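Local coordinates for protein translation elongation factor 1A (Methanosarcina mazei, PDB 3WND) that probably serves as a translation elongation factor of the SelB/EF-Tu type and, in its GTP-bound form, binds cysteinyl-tRNA(Cys), at residues 68-73 with 97-102; 91-96 with 123-128; 291-296 with 362-367; 301-306 with 310-315. One frame throughout, in Å; residues are numbered along the deposited sequence. Where two conformers were deposited one is given.

Contact 1: 68-73 with 97-102; sequences HSYPKT and DAHTGE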
loop_
_atom_site.group_PDB
_atom_site.type_symbol
_atom_site.label_atom_id
_atom_site.label_comp_id
_atom_site.label_asym_id
_atom_site.label_seq_id
_atom_site.Cartn_x
_atom_site.Cartn_y
_atom_site.Cartn_z
ATOM N N HIS A 68 -7.564 6.108 6.616
ATOM C CA HIS A 68 -8.174 6.874 7.714
ATOM C C HIS A 68 -8.250 6.191 9.027
ATOM O O HIS A 68 -8.523 6.871 10.019
ATOM C CB HIS A 68 -9.557 7.450 7.290
ATOM C CG HIS A 68 -10.609 6.377 7.105
ATOM N ND1 HIS A 68 -10.995 5.879 5.858
ATOM C CD2 HIS A 68 -11.196 5.567 8.032
ATOM C CE1 HIS A 68 -11.871 4.910 6.024
ATOM N NE2 HIS A 68 -12.038 4.713 7.343
ATOM N N SER A 69 -8.037 4.857 9.052
ATOM C CA SER A 69 -8.045 4.081 10.284
ATOM C C SER A 69 -6.670 3.898 10.899
ATOM O O SER A 69 -6.538 3.254 11.873
ATOM C CB SER A 69 -8.816 2.709 10.193
ATOM O OG SER A 69 -10.054 2.932 9.622
ATOM N N TYR A 70 -5.668 4.537 10.317
ATOM C CA TYR A 70 -4.333 4.645 10.946
ATOM C C TYR A 70 -4.336 6.036 11.600
ATOM O O TYR A 70 -4.763 7.014 10.953
ATOM C CB TYR A 70 -3.270 4.505 9.825
ATOM C CG TYR A 70 -1.901 4.748 10.372
ATOM C CD1 TYR A 70 -1.189 3.699 11.033
ATOM C CD2 TYR A 70 -1.398 6.058 10.421
ATOM C CE1 TYR A 70 0.021 3.955 11.643
ATOM C CE2 TYR A 70 -0.165 6.326 11.074
ATOM C CZ TYR A 70 0.542 5.282 11.629
ATOM O OH TYR A 70 1.717 5.501 12.265
ATOM N N PRO A 71 -3.779 6.168 12.830
ATOM C CA PRO A 71 -2.906 5.207 13.482
ATOM C C PRO A 71 -3.569 4.139 14.357
ATOM O O PRO A 71 -2.878 3.322 14.956
ATOM C CB PRO A 71 -2.001 6.111 14.311
ATOM C CG PRO A 71 -2.820 7.223 14.692
ATOM C CD PRO A 71 -3.626 7.502 13.464
ATOM N N LYS A 72 -4.900 4.133 14.443
ATOM C CA LYS A 72 -5.552 3.088 15.279
ATOM C C LYS A 72 -5.138 1.686 14.856
ATOM O O LYS A 72 -4.775 0.873 15.720
ATOM C CB LYS A 72 -7.071 3.217 15.191
ATOM C CG LYS A 72 -7.858 2.126 15.943
ATOM C CD LYS A 72 -9.362 2.242 15.615
ATOM C CE LYS A 72 -9.839 1.351 14.440
ATOM N NZ LYS A 72 -10.742 1.995 13.427
ATOM N N THR A 73 -5.200 1.385 13.559
ATOM C CA THR A 73 -4.775 0.069 13.075
ATOM C C THR A 73 -3.604 0.246 12.053
ATOM O O THR A 73 -3.544 1.219 11.264
ATOM C CB THR A 73 -5.872 -0.725 12.328
ATOM O OG1 THR A 73 -6.134 -0.112 11.025
ATOM C CG2 THR A 73 -7.116 -0.803 13.126
ATOM N N ASP A 97 6.074 13.705 15.341
ATOM C CA ASP A 97 5.612 12.964 16.517
ATOM C C ASP A 97 5.828 11.467 16.301
ATOM O O ASP A 97 6.526 11.026 15.360
ATOM C CB ASP A 97 4.127 13.254 16.801
ATOM C CG ASP A 97 3.187 12.775 15.707
ATOM O OD1 ASP A 97 3.633 12.092 14.787
ATOM O OD2 ASP A 97 1.957 13.054 15.811
ATOM N N ALA A 98 5.232 10.685 17.175
ATOM C CA ALA A 98 5.526 9.230 17.210
ATOM C C ALA A 98 4.982 8.551 15.961
ATOM O O ALA A 98 5.661 7.659 15.381
ATOM C CB ALA A 98 4.900 8.619 18.445
ATOM N N HIS A 99 3.814 9.018 15.487
ATOM C CA HIS A 99 3.248 8.371 14.322
ATOM C C HIS A 99 3.869 8.772 13.026
ATOM O O HIS A 99 3.956 7.975 12.078
ATOM C CB HIS A 99 1.722 8.406 14.295
ATOM C CG HIS A 99 1.138 7.590 15.408
ATOM N ND1 HIS A 99 0.257 8.074 16.248
ATOM C CD2 HIS A 99 1.436 6.251 15.838
ATOM C CE1 HIS A 99 -0.131 7.091 17.150
ATOM N NE2 HIS A 99 0.652 6.001 16.942
ATOM N N THR A 100 4.325 10.024 12.948
ATOM C CA THR A 100 5.090 10.411 11.739
ATOM C C THR A 100 6.339 9.558 11.688
ATOM O O THR A 100 6.714 9.039 10.630
ATOM C CB THR A 100 5.464 11.864 11.881
ATOM O OG1 THR A 100 4.281 12.633 11.741
ATOM C CG2 THR A 100 6.457 12.243 10.773
ATOM N N GLY A 101 6.975 9.344 12.834
ATOM C CA GLY A 101 8.159 8.470 12.858
ATOM C C GLY A 101 7.820 7.014 12.440
ATOM O O GLY A 101 8.571 6.386 11.701
ATOM N N GLU A 102 6.728 6.489 12.961
ATOM C CA GLU A 102 6.281 5.113 12.629
ATOM C C GLU A 102 6.020 4.998 11.132
ATOM O O GLU A 102 6.398 3.993 10.468
ATOM C CB GLU A 102 5.031 4.782 13.431
ATOM C CG GLU A 102 4.637 3.301 13.235
ATOM C CD GLU A 102 3.435 2.982 14.087
ATOM O OE1 GLU A 102 2.396 3.648 13.950
ATOM O OE2 GLU A 102 3.570 2.087 14.967
#
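The backbones come nearest at P71 and H99, whose CA atoms lie 7.0 Å apart, where the irregular loop 68-73 faces the first turn of helix 98-109. A cis peptide bond before P71 folds the proline back over its predecessor, so that P71 CB sits above the centre of the Y70 ring while also lying over the face of H99. The CB atom is 3.5 Å from the H99 ring centroid, within 6° of the ring normal, a CH-pi contact. The Y70 and H99 planes are 76° apart, and the compact proline fills the angle between them. H99 keeps its ring over the proline by turning CG away from its carbonyl carbon (chi1 -66°), while its ND1 is hydrogen-bonded to E30. Deeper in, Y70 extends its hydroxyl to the helix: OH donates to E102 OE1 at 2.6 Å, meeting that oxygen's anti lone pair. The extended glutamate chain is long enough to bring its carboxylate there, and the same OE1 receives a salt bridge from R362, whose guanidinium also binds P71 O; both interactions probably stabilise the carboxylate's negative charge. With an alanine in place of H99, P71 would probably lose its aromatic floor and E30 its ring N-H partner. The helix start is fixed by D97, whose OD1 accepts from T100 N at 2.9 Å, a classic N-cap. Lying just beyond strand 61-66, the loop probably corresponds to the switch II region of EF-Tu-like GTPases, packed here on the neighbouring helix of the G domain.

Contact 2: 91-96 with 123-128; sequences IPPQGL and DSTHMH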
loop_
_atom_site.group_PDB
_atom_site.type_symbol
_atom_site.label_atom_id
_atom_site.label_comp_id
_atom_site.label_asym_id
_atom_site.label_seq_id
_atom_site.Cartn_x
_atom_site.Cartn_y
_atom_site.Cartn_z
ATOM N N ILE A 91 2.653 15.762 6.908
ATOM C CA ILE A 91 3.221 16.173 8.193
ATOM C C ILE A 91 2.739 17.617 8.438
ATOM O O ILE A 91 3.174 18.533 7.708
ATOM C CB ILE A 91 4.765 16.089 8.158
ATOM C CG1 ILE A 91 5.202 14.651 7.721
ATOM C CG2 ILE A 91 5.316 16.492 9.510
ATOM C CD1 ILE A 91 6.659 14.422 7.567
ATOM N N PRO A 92 2.027 17.841 9.544
ATOM C CA PRO A 92 1.566 19.200 9.875
ATOM C C PRO A 92 2.677 20.003 10.629
ATOM O O PRO A 92 3.706 19.435 10.982
ATOM C CB PRO A 92 0.383 18.909 10.798
ATOM C CG PRO A 92 0.854 17.659 11.601
ATOM C CD PRO A 92 1.516 16.810 10.518
ATOM N N PRO A 93 2.445 21.303 10.854
ATOM C CA PRO A 93 3.527 22.081 11.493
ATOM C C PRO A 93 3.780 21.466 12.885
ATOM O O PRO A 93 2.840 21.002 13.588
ATOM C CB PRO A 93 2.939 23.555 11.466
ATOM C CG PRO A 93 2.042 23.514 10.246
ATOM C CD PRO A 93 1.326 22.180 10.385
ATOM N N GLN A 94 5.049 21.427 13.253
ATOM C CA GLN A 94 5.492 20.827 14.478
ATOM C C GLN A 94 5.018 19.395 14.607
ATOM O O GLN A 94 4.796 18.885 15.722
ATOM C CB GLN A 94 5.021 21.646 15.737
ATOM C CG GLN A 94 5.524 23.104 15.782
ATOM C CD GLN A 94 7.066 23.176 15.948
ATOM O OE1 GLN A 94 7.717 22.194 16.417
ATOM N NE2 GLN A 94 7.668 24.323 15.546
ATOM N N GLY A 95 4.939 18.696 13.466
ATOM C CA GLY A 95 4.275 17.367 13.431
ATOM C C GLY A 95 5.244 16.164 13.496
ATOM O O GLY A 95 4.888 15.066 13.085
ATOM N N LEU A 96 6.480 16.391 13.942
ATOM C CA LEU A 96 7.422 15.313 14.147
ATOM C C LEU A 96 7.143 14.525 15.389
ATOM O O LEU A 96 7.917 14.646 16.369
ATOM C CB LEU A 96 8.811 15.927 14.285
ATOM C CG LEU A 96 9.175 16.750 13.032
ATOM C CD1 LEU A 96 10.539 17.407 13.274
ATOM C CD2 LEU A 96 9.139 15.930 11.731
ATOM N N ASP A 123 -1.269 27.464 5.943
ATOM C CA ASP A 123 -1.876 28.738 6.409
ATOM C C ASP A 123 -1.759 28.915 7.950
ATOM O O ASP A 123 -1.914 30.034 8.461
ATOM C CB ASP A 123 -3.347 28.802 5.960
ATOM C CG ASP A 123 -4.176 27.672 6.518
ATOM O OD1 ASP A 123 -3.816 26.460 6.342
ATOM O OD2 ASP A 123 -5.220 27.993 7.114
ATOM N N SER A 124 -1.471 27.833 8.673
ATOM C CA SER A 124 -1.272 27.923 10.103
ATOM C C SER A 124 0.142 28.191 10.574
ATOM O O SER A 124 0.378 28.223 11.765
ATOM C CB SER A 124 -1.833 26.636 10.785
ATOM O OG SER A 124 -0.949 25.546 10.561
ATOM N N THR A 125 1.070 28.431 9.650
ATOM C CA THR A 125 2.474 28.522 9.972
ATOM C C THR A 125 3.085 29.604 9.136
ATOM O O THR A 125 2.344 30.409 8.559
ATOM C CB THR A 125 3.163 27.161 9.817
ATOM O OG1 THR A 125 4.497 27.258 10.305
ATOM C CG2 THR A 125 3.160 26.660 8.403
ATOM N N HIS A 126 4.419 29.715 9.126
ATOM C CA HIS A 126 5.115 30.782 8.448
ATOM C C HIS A 126 6.241 30.192 7.716
ATOM O O HIS A 126 6.801 29.137 8.099
ATOM C CB HIS A 126 5.688 31.841 9.446
ATOM C CG HIS A 126 4.665 32.445 10.451
ATOM N ND1 HIS A 126 3.785 33.419 10.115
ATOM C CD2 HIS A 126 4.491 32.209 11.797
ATOM C CE1 HIS A 126 3.046 33.791 11.195
ATOM N NE2 HIS A 126 3.467 33.044 12.244
ATOM N N MET A 127 6.663 30.894 6.626
ATOM C CA MET A 127 7.775 30.467 5.800
ATOM C C MET A 127 8.989 30.030 6.597
ATOM O O MET A 127 9.619 28.979 6.306
ATOM C CB MET A 127 8.197 31.527 4.736
ATOM C CG MET A 127 9.072 30.951 3.592
ATOM S SD MET A 127 8.454 29.433 2.739
ATOM C CE MET A 127 6.804 29.974 2.299
ATOM N N HIS A 128 9.380 30.833 7.599
ATOM C CA HIS A 128 10.600 30.513 8.265
ATOM C C HIS A 128 10.471 29.257 9.098
ATOM O O HIS A 128 11.455 28.556 9.243
ATOM C CB HIS A 128 11.164 31.682 9.099
ATOM C CG HIS A 128 11.702 32.789 8.254
ATOM N ND1 HIS A 128 11.652 34.091 8.664
ATOM C CD2 HIS A 128 12.235 32.778 6.952
ATOM C CE1 HIS A 128 12.136 34.889 7.653
ATOM N NE2 HIS A 128 12.504 34.086 6.614
#
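P93 makes the contact with S124 and T125 from the middle of a short loop that follows strand 86-91. I91, at the head of the loop, is buried against I117 and L119 and against L137 of helix 127-140, as suits a branched apolar side chain. P92 then opens a type II beta turn that closes at G95, and its ring packs on S32. At the second turn position P93 fits well, because its phi of -62° is what the pyrrolidine ring imposes. That ring points at the opposite segment: CG lies 3.6 Å from S124 OG and 3.8 Å from T125 CG2, and P93 CB is 4.0 Å from T125 CB. No hydrogen bond joins the two sides; S124 OG is instead engaged with R121 O. T125 turns its methyl to the proline because OG1 takes the place opposite the backbone N (chi1 -173°), swinging CG2 between N and the carbonyl carbon. Q94 follows with a left-handed backbone at the third turn position. G95 ends the turn where a side chain would collide with P92 O, and L96 rests on K136 and L137. D123, the residue before S124, binds GDP in another structure of this protein and here holds N157. Its place after strand 115-119 matches the aspartate of the NKxD base-recognition motif, here degenerate, so this surface contact probably flanks the guanine pocket of a G domain.

Contact 3: 291-296 with 362-367; sequences KFTKKI and RFAAYG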
loop_
_atom_site.group_PDB
_atom_site.type_symbol
_atom_site.label_atom_id
_atom_site.label_comp_id
_atom_site.label_asym_id
_atom_site.label_seq_id
_atom_site.Cartn_x
_atom_site.Cartn_y
_atom_site.Cartn_z
ATOM N N LYS A 291 16.062 -0.971 13.666
ATOM C CA LYS A 291 16.820 -0.522 14.838
ATOM C C LYS A 291 15.860 -0.006 15.924
ATOM O O LYS A 291 16.262 0.176 17.085
ATOM C CB LYS A 291 17.705 0.652 14.432
ATOM C CG LYS A 291 18.865 0.185 13.610
ATOM C CD LYS A 291 19.672 1.362 13.133
ATOM C CE LYS A 291 20.545 0.825 12.027
ATOM N NZ LYS A 291 21.393 1.948 11.582
ATOM N N PHE A 292 14.602 0.308 15.564
ATOM C CA PHE A 292 13.697 0.966 16.476
ATOM C C PHE A 292 12.592 0.044 17.010
ATOM O O PHE A 292 11.430 0.411 17.059
ATOM C CB PHE A 292 13.153 2.239 15.810
ATOM C CG PHE A 292 14.254 3.277 15.624
ATOM C CD1 PHE A 292 14.617 4.062 16.725
ATOM C CD2 PHE A 292 14.992 3.328 14.468
ATOM C CE1 PHE A 292 15.715 4.921 16.612
ATOM C CE2 PHE A 292 16.052 4.176 14.364
ATOM C CZ PHE A 292 16.420 4.973 15.396
ATOM N N THR A 293 12.989 -1.147 17.396
ATOM C CA THR A 293 12.079 -2.091 17.983
ATOM C C THR A 293 12.769 -2.836 19.156
ATOM O O THR A 293 13.909 -2.531 19.490
ATOM C CB THR A 293 11.509 -3.083 16.909
ATOM O OG1 THR A 293 10.382 -3.789 17.465
ATOM C CG2 THR A 293 12.561 -4.102 16.463
ATOM N N LYS A 294 12.060 -3.788 19.737
ATOM C CA LYS A 294 12.536 -4.637 20.903
ATOM C C LYS A 294 13.172 -5.868 20.337
ATOM O O LYS A 294 12.730 -6.348 19.268
ATOM C CB LYS A 294 11.275 -5.092 21.754
ATOM C CG LYS A 294 10.785 -4.254 22.923
ATOM C CD LYS A 294 11.762 -4.064 24.082
ATOM C CE LYS A 294 11.190 -4.293 25.489
ATOM N NZ LYS A 294 11.663 -3.305 26.583
ATOM N N LYS A 295 14.172 -6.413 21.020
ATOM C CA LYS A 295 14.715 -7.682 20.579
ATOM C C LYS A 295 13.596 -8.724 20.463
ATOM O O LYS A 295 12.654 -8.768 21.275
ATOM C CB LYS A 295 15.818 -8.184 21.557
ATOM C CG LYS A 295 15.326 -8.640 22.910
ATOM C CD LYS A 295 16.523 -8.808 23.932
ATOM C CE LYS A 295 16.307 -10.037 24.762
ATOM N NZ LYS A 295 17.053 -10.033 26.055
ATOM N N ILE A 296 13.702 -9.534 19.416
ATOM C CA ILE A 296 12.729 -10.596 19.130
ATOM C C ILE A 296 13.189 -11.883 19.794
ATOM O O ILE A 296 14.388 -12.218 19.718
ATOM C CB ILE A 296 12.583 -10.803 17.586
ATOM C CG1 ILE A 296 12.098 -9.475 16.985
ATOM C CG2 ILE A 296 11.573 -11.940 17.281
ATOM C CD1 ILE A 296 11.912 -9.582 15.491
ATOM N N ARG A 362 5.384 0.358 16.100
ATOM C CA ARG A 362 4.945 -1.037 16.060
ATOM C C ARG A 362 5.647 -1.887 15.005
ATOM O O ARG A 362 5.456 -3.078 14.966
ATOM C CB ARG A 362 3.430 -1.096 15.852
ATOM C CG ARG A 362 2.718 -0.487 17.029
ATOM C CD ARG A 362 1.239 -0.189 16.800
ATOM N NE ARG A 362 1.104 1.057 16.032
ATOM C CZ ARG A 362 -0.062 1.606 15.715
ATOM N NH1 ARG A 362 -1.266 1.043 16.072
ATOM N NH2 ARG A 362 -0.040 2.727 15.002
ATOM N N PHE A 363 6.352 -1.273 14.075
ATOM C CA PHE A 363 7.003 -2.056 12.997
ATOM C C PHE A 363 8.328 -2.581 13.445
ATOM O O PHE A 363 9.178 -1.842 13.950
ATOM C CB PHE A 363 7.150 -1.234 11.715
ATOM C CG PHE A 363 5.824 -0.985 11.052
ATOM C CD1 PHE A 363 5.156 -2.028 10.348
ATOM C CD2 PHE A 363 5.154 0.229 11.237
ATOM C CE1 PHE A 363 3.843 -1.761 9.798
ATOM C CE2 PHE A 363 3.869 0.467 10.720
ATOM C CZ PHE A 363 3.231 -0.520 9.956
ATOM N N ALA A 364 8.475 -3.893 13.284
ATOM C CA ALA A 364 9.622 -4.594 13.806
ATOM C C ALA A 364 10.651 -5.015 12.775
ATOM O O ALA A 364 11.835 -5.081 13.089
ATOM C CB ALA A 364 9.139 -5.829 14.611
ATOM N N ALA A 365 10.199 -5.379 11.592
ATOM C CA ALA A 365 11.098 -6.065 10.663
ATOM C C ALA A 365 10.426 -6.180 9.327
ATOM O O ALA A 365 9.182 -6.140 9.258
ATOM C CB ALA A 365 11.464 -7.491 11.138
ATOM N N TYR A 366 11.283 -6.300 8.275
ATOM C CA TYR A 366 10.737 -6.873 7.010
ATOM C C TYR A 366 11.446 -8.179 6.751
ATOM O O TYR A 366 12.523 -8.459 7.322
ATOM C CB TYR A 366 10.933 -5.922 5.817
ATOM C CG TYR A 366 12.351 -5.721 5.305
ATOM C CD1 TYR A 366 12.946 -6.667 4.416
ATOM C CD2 TYR A 366 13.103 -4.659 5.711
ATOM C CE1 TYR A 366 14.261 -6.470 3.932
ATOM C CE2 TYR A 366 14.403 -4.454 5.225
ATOM C CZ TYR A 366 14.967 -5.412 4.374
ATOM O OH TYR A 366 16.212 -5.192 3.881
ATOM N N GLY A 367 10.838 -9.000 5.896
ATOM C CA GLY A 367 11.535 -10.263 5.491
ATOM C C GLY A 367 10.966 -10.806 4.219
ATOM O O GLY A 367 9.939 -10.324 3.721
HETATM O O HOH W 1 8.329 -2.277 16.619
#
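T293 and A364 are the nearest backbone points, their CA atoms 5.5 Å apart, where the loop 291-296 passes beside the start of strand 363-369. No direct hydrogen bond links the segments; the threonine side chain and a water do the joining. T293 sets CG2 3.6 Å from A364 O, while its OG1 lies 3.7 Å from A364 CB. Threonine suits the position because it has one branch of each kind: at chi1 -166° the hydroxyl points away from N, toward the water, and the methyl is turned to the strand. The hydroxyl is 2.7 Å from that water, which donates a weak bond to F363 O at 2.8 Å, so the polar branch reaches the strand indirectly. The same carbonyl is bound by Q361 NE2, which also holds F292 O and so clasps both segments. The strand belongs to the beta barrel of the C-terminal domain and is irregular at this point: A364 and A365 both face L354, a classic beta bulge, with A364 in the near-helical conformation usual for its first position (psi -35°). The small alanine side chain suits the close approach of T293. F363 sends its ring the other way, to L74, L77 and I78 of helix 74-83 and to A106 and L109 of helix 98-109, a large apolar ring suited to filling the interface between the two domains. F292 touches I105 of the latter helix, and T293 rests on L359.

Contact 4: 301-306 with 310-315; sequences VLHLFV and SEPVRV. With CIT (citric acid), chain B.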
loop_
_atom_site.group_PDB
_atom_site.type_symbol
_atom_site.label_atom_id
_atom_site.label_comp_id
_atom_site.label_asym_id
_atom_site.label_seq_id
_atom_site.Cartn_x
_atom_site.Cartn_y
_atom_site.Cartn_z
ATOM N N VAL A 301 5.030 -13.141 20.227
ATOM C CA VAL A 301 3.890 -12.820 19.346
ATOM C C VAL A 301 4.200 -11.657 18.417
ATOM O O VAL A 301 4.681 -10.572 18.856
ATOM C CB VAL A 301 2.617 -12.524 20.173
ATOM C CG1 VAL A 301 1.452 -12.210 19.257
ATOM C CG2 VAL A 301 2.290 -13.726 21.099
ATOM N N LEU A 302 3.950 -11.858 17.130
ATOM C CA LEU A 302 4.165 -10.734 16.170
ATOM C C LEU A 302 2.916 -10.658 15.302
ATOM O O LEU A 302 2.024 -11.538 15.424
ATOM C CB LEU A 302 5.449 -10.883 15.337
ATOM C CG LEU A 302 6.774 -10.767 16.091
ATOM C CD1 LEU A 302 7.911 -11.267 15.210
ATOM C CD2 LEU A 302 7.072 -9.373 16.659
ATOM N N HIS A 303 2.794 -9.606 14.500
ATOM C CA HIS A 303 1.740 -9.545 13.526
ATOM C C HIS A 303 2.393 -9.524 12.189
ATOM O O HIS A 303 3.398 -8.817 11.977
ATOM C CB HIS A 303 0.894 -8.280 13.698
ATOM C CG HIS A 303 -0.536 -8.511 13.455
ATOM N ND1 HIS A 303 -1.352 -9.237 14.317
ATOM C CD2 HIS A 303 -1.368 -8.022 12.416
ATOM C CE1 HIS A 303 -2.584 -9.291 13.777
ATOM N NE2 HIS A 303 -2.614 -8.485 12.659
ATOM N N LEU A 304 1.891 -10.347 11.262
ATOM C CA LEU A 304 2.525 -10.485 9.960
ATOM C C LEU A 304 1.639 -9.861 8.870
ATOM O O LEU A 304 0.398 -10.075 8.823
ATOM C CB LEU A 304 2.749 -11.989 9.655
ATOM C CG LEU A 304 3.335 -12.412 8.294
ATOM C CD1 LEU A 304 4.067 -13.735 8.435
ATOM C CD2 LEU A 304 2.207 -12.533 7.239
ATOM N N PHE A 305 2.261 -9.076 8.020
ATOM C CA PHE A 305 1.577 -8.526 6.830
ATOM C C PHE A 305 2.296 -8.984 5.568
ATOM O O PHE A 305 3.505 -8.900 5.453
ATOM C CB PHE A 305 1.768 -6.992 6.860
ATOM C CG PHE A 305 1.108 -6.334 8.033
ATOM C CD1 PHE A 305 -0.159 -5.807 7.933
ATOM C CD2 PHE A 305 1.748 -6.346 9.276
ATOM C CE1 PHE A 305 -0.788 -5.275 9.092
ATOM C CE2 PHE A 305 1.141 -5.775 10.408
ATOM C CZ PHE A 305 -0.103 -5.269 10.333
ATOM N N VAL A 306 1.525 -9.531 4.611
ATOM C CA VAL A 306 2.080 -9.877 3.317
ATOM C C VAL A 306 0.967 -9.610 2.339
ATOM O O VAL A 306 -0.181 -9.986 2.561
ATOM C CB VAL A 306 2.667 -11.310 3.243
ATOM C CG1 VAL A 306 1.563 -12.351 3.408
ATOM C CG2 VAL A 306 3.466 -11.528 1.928
ATOM N N SER A 310 -3.114 -9.795 6.872
ATOM C CA SER A 310 -2.498 -9.419 8.126
ATOM C C SER A 310 -2.988 -10.337 9.208
ATOM O O SER A 310 -4.200 -10.301 9.523
ATOM C CB SER A 310 -2.861 -7.975 8.509
ATOM O OG SER A 310 -4.279 -7.752 8.481
ATOM N N GLU A 311 -2.083 -11.105 9.838
ATOM C CA GLU A 311 -2.529 -12.086 10.853
ATOM C C GLU A 311 -1.491 -12.192 11.950
ATOM O O GLU A 311 -0.262 -12.005 11.670
ATOM C CB GLU A 311 -2.644 -13.407 10.138
ATOM C CG GLU A 311 -3.733 -13.431 9.013
ATOM C CD GLU A 311 -5.187 -13.048 9.430
ATOM O OE1 GLU A 311 -5.529 -13.063 10.632
ATOM O OE2 GLU A 311 -6.072 -12.729 8.550
ATOM N N PRO A 312 -1.906 -12.554 13.188
ATOM C CA PRO A 312 -0.964 -12.899 14.272
ATOM C C PRO A 312 -0.101 -14.153 13.972
ATOM O O PRO A 312 -0.578 -15.146 13.383
ATOM C CB PRO A 312 -1.889 -13.154 15.506
ATOM C CG PRO A 312 -3.222 -13.411 14.993
ATOM C CD PRO A 312 -3.304 -12.859 13.562
ATOM N N VAL A 313 1.168 -14.095 14.369
ATOM C CA VAL A 313 2.081 -15.233 14.227
ATOM C C VAL A 313 2.890 -15.426 15.504
ATOM O O VAL A 313 3.011 -14.492 16.344
ATOM C CB VAL A 313 3.027 -15.144 12.994
ATOM C CG1 VAL A 313 2.217 -15.152 11.724
ATOM C CG2 VAL A 313 3.868 -13.884 13.065
ATOM N N ARG A 314 3.440 -16.632 15.671
ATOM C CA ARG A 314 4.356 -16.921 16.784
ATOM C C ARG A 314 5.742 -17.199 16.286
ATOM O O ARG A 314 5.892 -17.833 15.231
ATOM C CB ARG A 314 3.821 -18.090 17.649
ATOM C CG ARG A 314 4.724 -18.404 18.808
ATOM C CD ARG A 314 4.082 -19.482 19.677
ATOM N NE ARG A 314 3.233 -18.843 20.696
ATOM C CZ ARG A 314 1.970 -18.417 20.517
ATOM N NH1 ARG A 314 1.324 -18.593 19.347
ATOM N NH2 ARG A 314 1.335 -17.831 21.532
ATOM N N VAL A 315 6.780 -16.705 16.988
ATOM C CA VAL A 315 8.155 -16.953 16.545
ATOM C C VAL A 315 8.536 -18.320 17.136
ATOM O O VAL A 315 8.538 -18.474 18.347
ATOM C CB VAL A 315 9.118 -15.940 17.151
ATOM C CG1 VAL A 315 10.543 -16.372 16.807
ATOM C CG2 VAL A 315 8.822 -14.500 16.637
HETATM C C1 CIT B . -3.790 -4.023 12.987
HETATM O O1 CIT B . -3.700 -4.027 11.748
HETATM O O2 CIT B . -3.439 -3.048 13.659
HETATM C C2 CIT B . -4.218 -5.313 13.657
HETATM C C3 CIT B . -5.696 -5.736 13.563
HETATM O O7 CIT B . -6.715 -4.730 13.358
HETATM C C4 CIT B . -5.959 -7.259 13.787
HETATM C C5 CIT B . -6.134 -7.212 15.259
HETATM O O3 CIT B . -6.830 -6.265 15.735
HETATM O O4 CIT B . -5.564 -8.088 15.940
HETATM C C6 CIT B . -5.751 -5.988 12.079
HETATM O O5 CIT B . -6.896 -5.978 11.465
HETATM O O6 CIT B . -4.650 -6.319 11.584
#
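Four backbone hydrogen bonds bind strand 301-306 to residues 310-315 of strand 309-320 in an antiparallel beta hairpin of the C-terminal beta barrel. L302 and V313 exchange two, each 2.9 Å from N to O; L304 N reaches E311 O at 2.7 Å, and E311 N returns a bond to L304 O. Between them H303 faces P312 as a non-hydrogen-bonded pair, where proline's missing N-H costs no bond across the hairpin. The H303 ring lays one face over E311 C, and its NE2 donates to O6 of a citrate, probably from the crystallisation liquor, at 3.2 Å with a bent angle of 135°. L74 N and K75 N hold it too. An alanine replacing H303 is likely to lose this grip on O6 and uncover the peptide of E311 and P312. On the opposite face lie L302, L304 and V313, with L338 beneath the last two. L304 CB meets V313 CG1 at 3.8 Å, its CG anti to the backbone N (chi1 177°) bringing CD1 to the same methyl; L302 CD1 meets V315 CG2 at 3.6 Å. E311, also on this face, pairs with K342. Near the turn, F305 CE1 lies 3.5 Å from S310 CB.

In the fold
From the N terminus, contact 1 opens after strand 61-66 and closes on helix 98-109. Contact 2 starts inside that loop, at 91-96, and closes beyond it at 123-128, so the two cross; T100 OG1 of one probably hydrogen-bonds G95 O of the other, and both belong to the G domain. The chain then traverses the middle barrel before contact 3 opens at 291-296. Contact 4, a tight hairpin, is nested within the long loop that contact 3 closes at 362-367, and I296 packs on V315 and L302 between them. R362 carries contact 3 back to contact 1, joining the C-terminal barrel to the G domain.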